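Local atomic coordinates of GH62 arabinofuranosidase (Podospora anserina, PDB entry 4N4B), a protein that hydrolyses terminal non-reducing alpha-L-arabinofuranosides, probably releasing arabinose from xylan, as a calcium-containing beta-propeller enzyme of glycoside hydrolase family 62. Residues 32-37 / 326-330. Residues are numbered along the deposited sequence; the frame is centred on the assembly and turned at random.
Sequences GPLVGP and RLGFI
Arg326 and Pro37 cross at about a right angle, with CD of Pro37 seated over one face of the guanidinium, 3.3 Å from NH1 and offset toward the rim. The arginine chain bends at chi2 (-67°) and then runs extended through chi3 past Gly36, whose CA lies 3.6 Å from Arg326 CD. NH1 is hydrogen-bonded to Ala45 O, so the planar head is fixed by a polar bond as well as by the proline. Replacing Arg326 by an alanine is likely to cost Ala45 O this donor and leave Pro37 CD without the guanidinium face it rests on. A classic beta bulge sets two loop residues, Leu34 and Val35, opposite the single strand residue Leu327, and ties the loop after strand 28-30 to strand 326-332 of a propeller blade. Leu327 O accepts hydrogen bonds from Leu34 N (2.9 Å) and Val35 N (3.1 Å), the latter on a lone pair, and Leu327 N returns a bond to Val35 O (3.0 Å). Beside this bridge the side chains of Val35 and Leu327 meet at their CB atoms, 4.0 Å apart, and both reach Phe76 of strand 70-78. Leu34 instead sends CD1 to the edge of the Phe329 ring, in its plane and 3.8 Å from CD2, while Trp81 stacks with that ring.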
loop_
_atom_site.group_PDB
_atom_site.type_symbol
_atom_site.label_atom_id
_atom_site.label_comp_id
_atom_site.label_asym_id
_atom_site.label_seq_id
_atom_site.Cartn_x
_atom_site.Cartn_y
_atom_site.Cartn_z
ATOM N N GLY A 32 -10.890 -8.408 -13.959
ATOM C CA GLY A 32 -12.113 -7.859 -13.459
ATOM C C GLY A 32 -11.999 -7.637 -11.947
ATOM O O GLY A 32 -10.934 -7.819 -11.284
ATOM N N PRO A 33 -13.073 -7.176 -11.284
ATOM C CA PRO A 33 -13.113 -6.973 -9.877
ATOM C C PRO A 33 -13.210 -8.332 -9.225
ATOM O O PRO A 33 -14.115 -9.137 -9.614
ATOM C CB PRO A 33 -14.361 -6.111 -9.628
ATOM C CG PRO A 33 -15.254 -6.475 -10.800
ATOM C CD PRO A 33 -14.397 -6.830 -11.952
ATOM N N LEU A 34 -12.260 -8.746 -8.507
ATOM C CA LEU A 34 -12.183 -10.088 -7.926
ATOM C C LEU A 34 -12.621 -10.095 -6.505
ATOM O O LEU A 34 -13.286 -11.073 -6.085
ATOM C CB LEU A 34 -10.768 -10.660 -8.085
ATOM C CG LEU A 34 -10.348 -10.931 -9.498
ATOM C CD1 LEU A 34 -8.895 -11.372 -9.554
ATOM C CD2 LEU A 34 -11.226 -11.910 -10.184
ATOM N N VAL A 35 -12.279 -9.126 -5.677
ATOM C CA VAL A 35 -12.519 -9.185 -4.248
ATOM C C VAL A 35 -13.406 -8.059 -3.813
ATOM O O VAL A 35 -13.129 -6.876 -4.100
ATOM C CB VAL A 35 -11.233 -9.127 -3.394
ATOM C CG1 VAL A 35 -11.518 -9.208 -1.928
ATOM C CG2 VAL A 35 -10.253 -10.223 -3.816
ATOM N N GLY A 36 -14.490 -8.320 -3.181
ATOM C CA GLY A 36 -15.423 -7.381 -2.605
ATOM C C GLY A 36 -15.938 -7.843 -1.270
ATOM O O GLY A 36 -15.644 -8.928 -0.762
ATOM N N PRO A 37 -16.800 -7.043 -0.621
ATOM C CA PRO A 37 -17.405 -7.348 0.684
ATOM C C PRO A 37 -18.259 -8.604 0.566
ATOM O O PRO A 37 -18.849 -8.933 -0.478
ATOM C CB PRO A 37 -18.247 -6.086 1.038
ATOM C CG PRO A 37 -17.748 -5.013 0.117
ATOM C CD PRO A 37 -17.160 -5.702 -1.095
ATOM N N ARG A 326 -13.458 -2.315 -4.918
ATOM C CA ARG A 326 -13.181 -3.712 -5.162
ATOM C C ARG A 326 -11.726 -3.856 -5.601
ATOM O O ARG A 326 -11.179 -2.979 -6.128
ATOM C CB ARG A 326 -14.103 -4.283 -6.280
ATOM C CG ARG A 326 -15.611 -4.003 -6.172
ATOM C CD ARG A 326 -16.215 -4.729 -4.973
ATOM N NE ARG A 326 -17.638 -4.439 -4.805
ATOM C CZ ARG A 326 -18.138 -3.628 -3.899
ATOM N NH1 ARG A 326 -17.387 -3.012 -3.042
ATOM N NH2 ARG A 326 -19.438 -3.479 -3.809
ATOM N N LEU A 327 -11.195 -5.043 -5.385
ATOM C CA LEU A 327 -9.793 -5.326 -5.722
ATOM C C LEU A 327 -9.670 -6.190 -6.959
ATOM O O LEU A 327 -10.369 -7.111 -7.131
ATOM C CB LEU A 327 -9.028 -6.014 -4.555
ATOM C CG LEU A 327 -9.134 -5.396 -3.154
ATOM C CD1 LEU A 327 -8.287 -6.204 -2.155
ATOM C CD2 LEU A 327 -8.701 -3.924 -3.208
ATOM N N GLY A 328 -8.713 -5.816 -7.786
ATOM C CA GLY A 328 -8.269 -6.575 -8.923
ATOM C C GLY A 328 -6.760 -6.554 -9.014
ATOM O O GLY A 328 -6.065 -6.095 -8.119
ATOM N N PHE A 329 -6.286 -7.025 -10.161
ATOM C CA PHE A 329 -4.835 -7.008 -10.429
ATOM C C PHE A 329 -4.571 -6.404 -11.760
ATOM O O PHE A 329 -5.293 -6.697 -12.743
ATOM C CB PHE A 329 -4.213 -8.450 -10.463
ATOM C CG PHE A 329 -4.364 -9.266 -9.197
ATOM C CD1 PHE A 329 -3.425 -9.127 -8.235
ATOM C CD2 PHE A 329 -5.417 -10.085 -8.951
ATOM C CE1 PHE A 329 -3.450 -9.916 -7.075
ATOM C CE2 PHE A 329 -5.468 -10.840 -7.771
ATOM C CZ PHE A 329 -4.458 -10.686 -6.867
ATOM N N ILE A 330 -3.480 -5.669 -11.861
ATOM C CA ILE A 330 -2.850 -5.308 -13.147
ATOM C C ILE A 330 -1.539 -6.029 -13.307
ATOM O O ILE A 330 -0.763 -6.137 -12.320
ATOM C CB ILE A 330 -2.713 -3.797 -13.390
ATOM C CG1 ILE A 330 -2.106 -3.063 -12.211
ATOM C CG2 ILE A 330 -4.108 -3.245 -13.779
ATOM C CD1 ILE A 330 -1.930 -1.582 -12.423
#